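Local coordinates for rubber oxygenase (Streptomyces sp., PDB 5O1L), which cleaves poly(cis-1,4-isoprene) rubber oxidatively, using a non-covalently bound heme b to add O2 to the double bonds and release oligo-isoprenoids with keto and aldehyde ends, at residues A64-R69 / G95-F100; A144-S149 / A295-G300; A199-L204 / I220-A225. All coordinates share one frame; numbering follows the deposited sequence. Where two conformers were deposited one is given.

Contact 1. Residues A64-R69 / G95-F100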
loop_
_atom_site.group_PDB
_atom_site.type_symbol
_atom_site.label_atom_id
_atom_site.label_comp_id
_atom_site.label_asym_id
_atom_site.label_seq_id
_atom_site.Cartn_x
_atom_site.Cartn_y
_atom_site.Cartn_z
ATOM N N ALA A 64 23.378 3.071 -0.572
ATOM C CA ALA A 64 24.204 3.983 0.177
ATOM C C ALA A 64 25.416 4.328 -0.712
ATOM O O ALA A 64 25.754 5.512 -0.791
ATOM C CB ALA A 64 24.657 3.334 1.474
ATOM N N ALA A 65 25.992 3.347 -1.380
ATOM C CA ALA A 65 27.187 3.557 -2.248
ATOM C C ALA A 65 26.834 4.389 -3.459
ATOM O O ALA A 65 27.543 5.375 -3.774
ATOM C CB ALA A 65 27.796 2.262 -2.662
ATOM N N VAL A 66 25.702 4.098 -4.100
ATOM C CA VAL A 66 25.228 4.881 -5.226
ATOM C C VAL A 66 25.031 6.353 -4.854
ATOM O O VAL A 66 25.517 7.261 -5.564
ATOM C CB VAL A 66 23.961 4.241 -5.843
ATOM C CG1 VAL A 66 23.310 5.162 -6.867
ATOM C CG2 VAL A 66 24.336 2.871 -6.433
ATOM N N ILE A 67 24.427 6.635 -3.724
ATOM C CA ILE A 67 24.190 7.974 -3.298
ATOM C C ILE A 67 25.560 8.681 -2.991
ATOM O O ILE A 67 25.810 9.766 -3.496
ATOM C CB ILE A 67 23.274 8.028 -2.079
ATOM C CG1 ILE A 67 21.859 7.636 -2.522
ATOM C CG2 ILE A 67 23.240 9.407 -1.485
ATOM C CD1 ILE A 67 20.948 7.213 -1.367
ATOM N N ASP A 68 26.381 8.004 -2.209
ATOM C CA ASP A 68 27.686 8.566 -1.785
ATOM C C ASP A 68 28.647 8.778 -2.965
ATOM O O ASP A 68 29.528 9.617 -2.866
ATOM C CB ASP A 68 28.313 7.675 -0.702
ATOM C CG ASP A 68 27.574 7.767 0.634
ATOM O OD1 ASP A 68 26.765 8.706 0.818
ATOM O OD2 ASP A 68 27.778 6.895 1.515
ATOM N N ARG A 69 28.528 8.007 -4.046
ATOM C CA ARG A 69 29.350 8.208 -5.253
ATOM C C ARG A 69 28.800 9.239 -6.188
ATOM O O ARG A 69 29.451 9.509 -7.214
ATOM C CB ARG A 69 29.582 6.901 -6.010
ATOM C CG ARG A 69 30.427 5.887 -5.251
ATOM C CD ARG A 69 30.881 4.673 -6.068
ATOM N NE ARG A 69 29.744 4.078 -6.800
ATOM C CZ ARG A 69 29.121 2.910 -6.556
ATOM N NH1 ARG A 69 28.059 2.585 -7.294
ATOM N NH2 ARG A 69 29.507 2.020 -5.634
ATOM N N GLY A 95 28.054 -1.159 -11.653
ATOM C CA GLY A 95 28.040 -2.623 -11.581
ATOM C C GLY A 95 27.355 -3.216 -10.377
ATOM O O GLY A 95 26.689 -4.223 -10.528
ATOM N N ASP A 96 27.574 -2.632 -9.212
ATOM C CA ASP A 96 26.956 -3.136 -7.976
ATOM C C ASP A 96 25.434 -2.993 -8.047
ATOM O O ASP A 96 24.712 -3.927 -7.652
ATOM C CB ASP A 96 27.518 -2.491 -6.692
ATOM C CG ASP A 96 27.571 -0.929 -6.702
ATOM O OD1 ASP A 96 27.169 -0.187 -7.686
ATOM O OD2 ASP A 96 28.028 -0.405 -5.625
ATOM N N LEU A 97 24.958 -1.882 -8.584
ATOM C CA LEU A 97 23.516 -1.701 -8.740
ATOM C C LEU A 97 22.992 -2.619 -9.803
ATOM O O LEU A 97 21.903 -3.235 -9.663
ATOM C CB LEU A 97 23.232 -0.242 -9.062
ATOM C CG LEU A 97 21.750 0.097 -9.198
ATOM C CD1 LEU A 97 21.038 -0.111 -7.877
ATOM C CD2 LEU A 97 21.551 1.525 -9.646
ATOM N N ARG A 98 23.659 -2.783 -10.927
ATOM C CA ARG A 98 23.209 -3.724 -11.938
ATOM C C ARG A 98 23.034 -5.142 -11.358
ATOM O O ARG A 98 21.973 -5.771 -11.555
ATOM C CB ARG A 98 24.160 -3.792 -13.132
ATOM C CG ARG A 98 23.646 -4.763 -14.197
ATOM C CD ARG A 98 24.479 -4.871 -15.472
ATOM N NE ARG A 98 25.909 -4.843 -15.247
ATOM C CZ ARG A 98 26.699 -5.793 -14.737
ATOM N NH1 ARG A 98 26.235 -6.966 -14.292
ATOM N NH2 ARG A 98 28.007 -5.540 -14.669
ATOM N N GLU A 99 24.014 -5.585 -10.610
ATOM C CA GLU A 99 23.963 -6.918 -10.026
ATOM C C GLU A 99 22.773 -7.023 -9.055
ATOM O O GLU A 99 22.042 -8.013 -9.110
ATOM C CB GLU A 99 25.274 -7.214 -9.295
ATOM C CG GLU A 99 25.404 -8.498 -8.533
ATOM C CD GLU A 99 26.841 -8.682 -8.050
ATOM O OE1 GLU A 99 27.214 -8.131 -6.986
ATOM O OE2 GLU A 99 27.612 -9.316 -8.797
ATOM N N PHE A 100 22.604 -5.999 -8.227
ATOM C CA PHE A 100 21.444 -5.957 -7.300
ATOM C C PHE A 100 20.175 -6.074 -8.089
ATOM O O PHE A 100 19.265 -6.874 -7.706
ATOM C CB PHE A 100 21.449 -4.718 -6.426
ATOM C CG PHE A 100 20.141 -4.506 -5.712
ATOM C CD1 PHE A 100 19.866 -5.306 -4.602
ATOM C CD2 PHE A 100 19.150 -3.645 -6.222
ATOM C CE1 PHE A 100 18.645 -5.193 -4.001
ATOM C CE2 PHE A 100 17.905 -3.602 -5.602
ATOM C CZ PHE A 100 17.700 -4.361 -4.485
#
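Arg69 and Asp96 meet tip to tip between two helices of this all-alpha protein, 59-68 and 95-104, whose segments here run roughly antiparallel (147°) with their axes 10.4 Å apart. The salt bridge is bidentate and end-on. Arg69 NH2 reaches Asp96 OD2 at 2.8 Å, almost straight and in the guanidinium plane, while Arg69 NH1 reaches the syn lone pair of Asp96 OD1 at 2.9 Å. The two flat groups are not coplanar but turned 35° apart. A bend at chi3 is part of how the arginine chain reaches Asp96, whose CG lies between its own N and carbonyl carbon (chi1 50°), with OD1 also weakly bonded to Leu97 N. Two bonds to two oxygens leave the carboxylate little freedom to rotate, and Arg69 NH1 is shared with Glu71, a second salt bridge that would probably steady the guanidinium further. Ala65 O lies over one face of the guanidinium, toward its rim, and Ala65 CB is 4.0 Å from Asp96 OD2. Deeper in, buried Val66 and Leu97 mark the nearest backbone approach, both also packing on Val75 of helix 72-79. The apolar touch between them is made by Val66 CG2, which rests 4.2 Å from Leu97 CB.

Contact 2. Residues A144-S149 / A295-G300. With HEM (protoporphyrin IX containing Fe), chain C; IMD (imidazole), chain D; IMD (imidazole), chain E.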
loop_
_atom_site.group_PDB
_atom_site.type_symbol
_atom_site.label_atom_id
_atom_site.label_comp_id
_atom_site.label_asym_id
_atom_site.label_seq_id
_atom_site.Cartn_x
_atom_site.Cartn_y
_atom_site.Cartn_z
ATOM N N ALA A 144 -2.731 7.693 10.239
ATOM C CA ALA A 144 -2.724 7.220 11.612
ATOM C C ALA A 144 -1.631 6.185 11.924
ATOM O O ALA A 144 -1.613 5.643 13.009
ATOM C CB ALA A 144 -4.083 6.675 12.004
ATOM N N ILE A 145 -0.768 5.888 10.964
ATOM C CA ILE A 145 0.402 5.001 11.185
ATOM C C ILE A 145 1.623 5.873 11.418
ATOM O O ILE A 145 2.123 6.500 10.494
ATOM C CB ILE A 145 0.630 4.065 9.976
ATOM C CG1 ILE A 145 -0.592 3.176 9.758
ATOM C CG2 ILE A 145 1.858 3.198 10.281
ATOM C CD1 ILE A 145 -0.508 2.348 8.473
ATOM N N PRO A 146 2.082 5.991 12.683
ATOM C CA PRO A 146 3.033 7.080 12.971
ATOM C C PRO A 146 4.317 6.992 12.189
ATOM O O PRO A 146 4.785 8.007 11.631
ATOM C CB PRO A 146 3.251 6.915 14.462
ATOM C CG PRO A 146 1.998 6.406 14.998
ATOM C CD PRO A 146 1.559 5.395 13.919
ATOM N N ARG A 147 4.889 5.789 12.031
ATOM C CA ARG A 147 6.143 5.690 11.326
ATOM C C ARG A 147 6.064 5.975 9.848
ATOM O O ARG A 147 6.979 6.561 9.294
ATOM C CB ARG A 147 6.757 4.325 11.533
ATOM C CG ARG A 147 7.320 4.181 12.914
ATOM C CD ARG A 147 7.896 2.829 13.112
ATOM N NE ARG A 147 8.629 2.771 14.403
ATOM C CZ ARG A 147 9.119 1.654 14.909
ATOM N NH1 ARG A 147 8.989 0.505 14.289
ATOM N NH2 ARG A 147 9.778 1.689 16.051
ATOM N N GLU A 148 4.959 5.552 9.212
ATOM C CA GLU A 148 4.805 5.825 7.819
ATOM C C GLU A 148 4.577 7.334 7.670
ATOM O O GLU A 148 5.172 7.943 6.773
ATOM C CB GLU A 148 3.638 4.979 7.276
ATOM C CG GLU A 148 3.482 5.076 5.757
ATOM C CD GLU A 148 2.314 4.312 5.201
ATOM O OE1 GLU A 148 1.822 3.413 5.855
ATOM O OE2 GLU A 148 1.893 4.742 4.097
ATOM N N SER A 149 3.686 7.913 8.500
ATOM C CA SER A 149 3.409 9.358 8.397
ATOM C C SER A 149 4.679 10.174 8.610
ATOM O O SER A 149 4.929 11.104 7.824
ATOM C CB SER A 149 2.390 9.802 9.404
ATOM O OG SER A 149 1.107 9.220 9.106
ATOM N N ALA A 295 -2.405 5.802 15.721
ATOM C CA ALA A 295 -2.326 6.961 16.615
ATOM C C ALA A 295 -2.316 8.221 15.818
ATOM O O ALA A 295 -1.682 8.319 14.799
ATOM C CB ALA A 295 -1.112 6.891 17.492
ATOM N N HIS A 296 -2.947 9.279 16.372
ATOM C CA HIS A 296 -2.790 10.569 15.825
ATOM C C HIS A 296 -1.381 11.085 16.063
ATOM O O HIS A 296 -0.827 10.881 17.150
ATOM C CB HIS A 296 -3.794 11.504 16.514
ATOM C CG HIS A 296 -3.738 12.902 16.026
ATOM N ND1 HIS A 296 -2.853 13.827 16.555
ATOM C CD2 HIS A 296 -4.389 13.527 15.014
ATOM C CE1 HIS A 296 -3.010 14.977 15.930
ATOM N NE2 HIS A 296 -3.950 14.832 15.011
ATOM N N THR A 297 -0.815 11.778 15.086
ATOM C CA THR A 297 0.440 12.448 15.240
ATOM C C THR A 297 0.300 13.828 14.601
ATOM O O THR A 297 -0.512 14.001 13.703
ATOM C CB THR A 297 1.623 11.716 14.543
ATOM O OG1 THR A 297 1.326 11.547 13.138
ATOM C CG2 THR A 297 1.906 10.417 15.210
ATOM N N PRO A 298 1.172 14.788 14.988
ATOM C CA PRO A 298 1.187 16.074 14.275
ATOM C C PRO A 298 1.491 15.965 12.799
ATOM O O PRO A 298 0.881 16.642 11.984
ATOM C CB PRO A 298 2.321 16.853 14.992
ATOM C CG PRO A 298 2.475 16.201 16.323
ATOM C CD PRO A 298 2.091 14.765 16.145
ATOM N N GLU A 299 2.405 15.064 12.441
ATOM C CA GLU A 299 2.774 14.857 11.045
ATOM C C GLU A 299 1.627 14.238 10.259
ATOM O O GLU A 299 1.291 14.675 9.146
ATOM C CB GLU A 299 4.018 13.987 10.947
ATOM C CG GLU A 299 5.265 14.625 11.600
ATOM C CD GLU A 299 5.449 14.344 13.106
ATOM O OE1 GLU A 299 4.519 13.834 13.767
ATOM O OE2 GLU A 299 6.529 14.647 13.674
ATOM N N GLY A 300 1.030 13.216 10.851
ATOM C CA GLY A 300 -0.116 12.562 10.200
ATOM C C GLY A 300 -1.250 13.524 10.009
ATOM O O GLY A 300 -1.867 13.519 8.965
HETATM C CHA HEM C . 8.433 5.493 -1.378
HETATM C CHB HEM C . 5.452 1.815 -1.741
HETATM C CHC HEM C . 6.087 0.844 2.904
HETATM C CHD HEM C . 8.211 5.090 3.409
HETATM C C1A HEM C . 7.612 4.523 -1.831
HETATM C C2A HEM C . 7.253 4.426 -3.227
HETATM C C3A HEM C . 6.379 3.415 -3.321
HETATM C C4A HEM C . 6.223 2.848 -2.060
HETATM C CMA HEM C . 5.712 2.992 -4.607
HETATM C CAA HEM C . 7.732 5.312 -4.403
HETATM C CBA HEM C . 6.880 6.594 -4.470
HETATM C CGA HEM C . 7.025 7.215 -5.811
HETATM O O1A HEM C . 8.075 7.857 -5.939
HETATM O O2A HEM C . 6.115 7.031 -6.709
HETATM C C1B HEM C . 5.394 1.198 -0.496
HETATM C C2B HEM C . 4.622 0.027 -0.260
HETATM C C3B HEM C . 4.784 -0.300 1.012
HETATM C C4B HEM C . 5.650 0.704 1.612
HETATM C CMB HEM C . 3.784 -0.737 -1.264
HETATM C CAB HEM C . 4.363 -1.395 1.850
HETATM C CBB HEM C . 3.563 -2.515 1.464
HETATM C C1C HEM C . 6.738 1.929 3.472
HETATM C C2C HEM C . 6.865 2.091 4.909
HETATM C C3C HEM C . 7.491 3.290 5.014
HETATM C C4C HEM C . 7.633 3.828 3.672
HETATM C CMC HEM C . 6.506 1.089 5.967
HETATM C CAC HEM C . 7.877 3.988 6.250
HETATM C CBC HEM C . 7.887 3.545 7.569
HETATM C C1D HEM C . 8.440 5.564 2.143
HETATM C C2D HEM C . 9.180 6.808 1.856
HETATM C C3D HEM C . 9.251 6.939 0.536
HETATM C C4D HEM C . 8.592 5.755 -0.020
HETATM C CMD HEM C . 9.638 7.726 2.927
HETATM C CAD HEM C . 9.894 8.103 -0.258
HETATM C CBD HEM C . 8.837 9.192 -0.395
HETATM C CGD HEM C . 9.467 10.392 -1.109
HETATM O O1D HEM C . 8.972 10.716 -2.212
HETATM O O2D HEM C . 10.440 11.049 -0.647
HETATM N NA HEM C . 7.001 3.530 -1.133
HETATM N NB HEM C . 5.953 1.559 0.667
HETATM N NC HEM C . 7.169 2.986 2.721
HETATM N ND HEM C . 8.177 4.923 0.977
HETATM FE FE HEM C . 7.108 3.246 0.815
HETATM N N1 IMD D . 3.719 5.277 2.066
HETATM C C2 IMD D . 4.544 4.218 2.069
HETATM N N3 IMD D . 5.399 4.416 1.095
HETATM C C4 IMD D . 5.161 5.617 0.497
HETATM C C5 IMD D . 4.076 6.147 1.121
HETATM N N1 IMD E . -0.069 3.568 3.046
HETATM C C2 IMD E . -0.814 3.905 1.968
HETATM N N3 IMD E . -1.955 3.204 2.007
HETATM C C4 IMD E . -1.901 2.423 3.120
HETATM C C5 IMD E . -0.712 2.656 3.788
#
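Glu148 OE2 faces two imidazoles, probably both from the crystallisation liquor: N1 of the one on the iron donates to it over 2.8 Å, while N1 of the second lies doubtfully close at 2.5 Å, shorter than such a bond should be. The first binds the heme iron through its N3. Glu148 CG stands anti to the backbone N (chi1 -174°) and the chain runs on extended, which carries the carboxylate out from helix 146-154 to the iron-bound imidazole, with OE1 held by Thr230. An alanine here would probably leave N1 of the iron-bound imidazole without its carboxylate acceptor and Thr230 OG1 without this partner. Ala144, Pro146 and Ser149 pack against residues 295-300, joining the starts of two helices in the globin-clan catalytic domain. Each helix opens on a proline, Pro146 and Pro298, and Thr297 is the N-cap of the second: its OG1 sits between its own N and carbonyl carbon (chi1 57°) and accepts from Gly300 N at 2.8 Å. The same threonine turns CG2 onto the Pro146 ring, 3.8 Å from Pro146 CB, the two side chains crossing at about a right angle. Further along, Gly300 offers a bare CA to Ser149, whose OG comes within 3.7 Å of it. At the other end Ala295 N donates to Ala144 O, 2.8 Å away in the carbonyl plane.

Contact 3. Residues A199-L204 / I220-A225. With HEM (protoporphyrin IX containing Fe), chain C.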
loop_
_atom_site.group_PDB
_atom_site.type_symbol
_atom_site.label_atom_id
_atom_site.label_comp_id
_atom_site.label_asym_id
_atom_site.label_seq_id
_atom_site.Cartn_x
_atom_site.Cartn_y
_atom_site.Cartn_z
ATOM N N ALA A 199 15.520 1.833 0.215
ATOM C CA ALA A 199 16.892 1.709 0.618
ATOM C C ALA A 199 17.598 3.086 0.661
ATOM O O ALA A 199 18.368 3.369 1.596
ATOM C CB ALA A 199 17.587 0.726 -0.285
ATOM N N ALA A 200 17.308 3.927 -0.294
ATOM C CA ALA A 200 17.826 5.291 -0.286
ATOM C C ALA A 200 17.338 6.045 0.927
ATOM O O ALA A 200 18.140 6.711 1.585
ATOM C CB ALA A 200 17.393 6.020 -1.532
ATOM N N VAL A 201 16.048 5.949 1.238
ATOM C CA VAL A 201 15.476 6.582 2.416
ATOM C C VAL A 201 16.149 6.173 3.696
ATOM O O VAL A 201 16.305 6.988 4.609
ATOM C CB VAL A 201 13.950 6.371 2.456
ATOM C CG1 VAL A 201 13.322 6.865 3.756
ATOM C CG2 VAL A 201 13.335 7.110 1.250
ATOM N N ARG A 202 16.531 4.913 3.789
ATOM C CA ARG A 202 17.186 4.399 4.998
ATOM C C ARG A 202 18.547 5.067 5.185
ATOM O O ARG A 202 19.014 5.219 6.305
ATOM C CB ARG A 202 17.318 2.897 4.947
ATOM C CG ARG A 202 15.994 2.171 5.007
ATOM C CD ARG A 202 16.205 0.697 5.289
ATOM N NE ARG A 202 14.948 -0.019 5.078
ATOM C CZ ARG A 202 14.638 -0.582 3.928
ATOM N NH1 ARG A 202 15.446 -0.663 2.865
ATOM N NH2 ARG A 202 13.367 -1.063 3.800
ATOM N N HIS A 203 19.197 5.420 4.081
ATOM C CA HIS A 203 20.459 6.157 4.163
ATOM C C HIS A 203 20.220 7.646 4.460
ATOM O O HIS A 203 20.997 8.280 5.205
ATOM C CB HIS A 203 21.201 5.944 2.871
ATOM C CG HIS A 203 22.601 6.493 2.862
ATOM N ND1 HIS A 203 23.012 7.461 1.978
ATOM C CD2 HIS A 203 23.671 6.198 3.639
ATOM C CE1 HIS A 203 24.280 7.755 2.217
ATOM N NE2 HIS A 203 24.696 7.029 3.236
ATOM N N LEU A 204 19.149 8.227 3.948
ATOM C CA LEU A 204 18.885 9.663 4.015
ATOM C C LEU A 204 18.217 10.124 5.281
ATOM O O LEU A 204 18.657 11.112 5.889
ATOM C CB LEU A 204 18.055 10.130 2.810
ATOM C CG LEU A 204 18.863 9.936 1.534
ATOM C CD1 LEU A 204 17.983 10.122 0.320
ATOM C CD2 LEU A 204 20.039 10.911 1.470
ATOM N N ILE A 220 16.955 3.422 12.079
ATOM C CA ILE A 220 16.907 3.379 10.622
ATOM C C ILE A 220 15.425 3.161 10.283
ATOM O O ILE A 220 14.789 2.301 10.921
ATOM C CB ILE A 220 17.689 2.162 10.105
ATOM C CG1 ILE A 220 19.137 2.171 10.684
ATOM C CG2 ILE A 220 17.601 2.020 8.579
ATOM C CD1 ILE A 220 19.964 1.004 10.244
ATOM N N PRO A 221 14.877 3.921 9.355
ATOM C CA PRO A 221 13.447 3.794 9.094
ATOM C C PRO A 221 13.158 2.564 8.188
ATOM O O PRO A 221 14.036 1.958 7.599
ATOM C CB PRO A 221 13.140 5.046 8.288
ATOM C CG PRO A 221 14.398 5.246 7.526
ATOM C CD PRO A 221 15.512 4.931 8.487
ATOM N N ILE A 222 11.873 2.287 8.084
ATOM C CA ILE A 222 11.343 1.313 7.140
ATOM C C ILE A 222 11.917 -0.075 7.415
ATOM O O ILE A 222 12.520 -0.734 6.552
ATOM C CB ILE A 222 11.495 1.700 5.638
ATOM C CG1 ILE A 222 11.364 3.193 5.362
ATOM C CG2 ILE A 222 10.455 0.916 4.822
ATOM C CD1 ILE A 222 11.572 3.554 3.934
ATOM N N SER A 223 11.727 -0.545 8.626
ATOM C CA SER A 223 12.104 -1.935 8.932
ATOM C C SER A 223 11.141 -2.910 8.238
ATOM O O SER A 223 10.083 -2.501 7.746
ATOM C CB SER A 223 12.059 -2.194 10.447
ATOM O OG SER A 223 10.729 -2.153 10.898
ATOM N N GLN A 224 11.528 -4.170 8.172
ATOM C CA GLN A 224 10.667 -5.254 7.661
ATOM C C GLN A 224 9.327 -5.214 8.384
ATOM O O GLN A 224 8.265 -5.421 7.771
ATOM C CB GLN A 224 11.316 -6.619 7.900
ATOM C CG GLN A 224 12.597 -6.862 7.097
ATOM C CD GLN A 224 12.340 -7.357 5.721
ATOM O OE1 GLN A 224 13.026 -6.951 4.751
ATOM N NE2 GLN A 224 11.332 -8.164 5.575
ATOM N N ALA A 225 9.374 -5.058 9.710
ATOM C CA ALA A 225 8.141 -4.994 10.506
ATOM C C ALA A 225 7.273 -3.828 10.052
ATOM O O ALA A 225 6.045 -3.963 9.902
ATOM C CB ALA A 225 8.469 -4.896 12.011
HETATM C CHA HEM C . 8.433 5.493 -1.378
HETATM C CHB HEM C . 5.452 1.815 -1.741
HETATM C CHC HEM C . 6.087 0.844 2.904
HETATM C CHD HEM C . 8.211 5.090 3.409
HETATM C C1A HEM C . 7.612 4.523 -1.831
HETATM C C2A HEM C . 7.253 4.426 -3.227
HETATM C C3A HEM C . 6.379 3.415 -3.321
HETATM C C4A HEM C . 6.223 2.848 -2.060
HETATM C CMA HEM C . 5.712 2.992 -4.607
HETATM C CAA HEM C . 7.732 5.312 -4.403
HETATM C CBA HEM C . 6.880 6.594 -4.470
HETATM C CGA HEM C . 7.025 7.215 -5.811
HETATM O O1A HEM C . 8.075 7.857 -5.939
HETATM O O2A HEM C . 6.115 7.031 -6.709
HETATM C C1B HEM C . 5.394 1.198 -0.496
HETATM C C2B HEM C . 4.622 0.027 -0.260
HETATM C C3B HEM C . 4.784 -0.300 1.012
HETATM C C4B HEM C . 5.650 0.704 1.612
HETATM C CMB HEM C . 3.784 -0.737 -1.264
HETATM C CAB HEM C . 4.363 -1.395 1.850
HETATM C CBB HEM C . 3.563 -2.515 1.464
HETATM C C1C HEM C . 6.738 1.929 3.472
HETATM C C2C HEM C . 6.865 2.091 4.909
HETATM C C3C HEM C . 7.491 3.290 5.014
HETATM C C4C HEM C . 7.633 3.828 3.672
HETATM C CMC HEM C . 6.506 1.089 5.967
HETATM C CAC HEM C . 7.877 3.988 6.250
HETATM C CBC HEM C . 7.887 3.545 7.569
HETATM C C1D HEM C . 8.440 5.564 2.143
HETATM C C2D HEM C . 9.180 6.808 1.856
HETATM C C3D HEM C . 9.251 6.939 0.536
HETATM C C4D HEM C . 8.592 5.755 -0.020
HETATM C CMD HEM C . 9.638 7.726 2.927
HETATM C CAD HEM C . 9.894 8.103 -0.258
HETATM C CBD HEM C . 8.837 9.192 -0.395
HETATM C CGD HEM C . 9.467 10.392 -1.109
HETATM O O1D HEM C . 8.972 10.716 -2.212
HETATM O O2D HEM C . 10.440 11.049 -0.647
HETATM N NA HEM C . 7.001 3.530 -1.133
HETATM N NB HEM C . 5.953 1.559 0.667
HETATM N NC HEM C . 7.169 2.986 2.721
HETATM N ND HEM C . 8.177 4.923 0.977
HETATM FE FE HEM C . 7.108 3.246 0.815
#
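The last turns of helix 187-204 are crossed by the irregular run 220-223, which comes nearest where the CA atoms of Arg202 and Pro221 stand 5.6 Å apart, and Ile222 there has left-handed backbone angles (61/57) just before Ser223 caps helix 224-244. Together they wall the heme pocket of this helical, globin-clan domain on the face of His198, the inferred axial ligand. Arg202 CB lies 3.7 Å from Ile220 CG2. From CG the arginine chain runs extended as far as NE, and its guanidinium takes hold of one oxygen side-on: NE and NH2 each donate to Ile222 O at 2.9 Å. NH2 lies in the plane of that carbonyl, whereas NE stands 42° above it. NH1 makes a salt bridge with Asp60 of helix 59-68, so the buried arginine, with partners for all three nitrogens, ties the loop to a third part of the fold. On the heme side Val201 and Ile222 cross at about a right angle, CG1 of Val201 meeting CD1 of Ile222 at 3.7 Å. Both touch the porphyrin: Val201 CG1 lies 3.9 Å from the heme methyl CMD, and Ile222 CG1 is 3.7 Å from the vinyl carbon CAC.

How the contacts relate
Contact 1 comes first along the chain and is complete before either of the others begins; contact 3 then falls wholly between the two halves of contact 2. Contacts 2 and 3 lie in the catalytic domain and both touch the heme, their centres about 17 Å apart and their nearest atoms about 5 Å: contact 3 borders the His198 face, while contact 2 supplies Glu148 to the opposite face, where the iron-bound imidazole sits. Contact 1 is peripheral, with its centre about 32 Å from that of contact 2. It does touch contact 3, since helix 59-68 packs on helix 187-204 through Ala64, Ile67 and Asp68 against Ala200 and His203. Helix 59-68 thus backs the helix that carries His198, the inferred axial ligand.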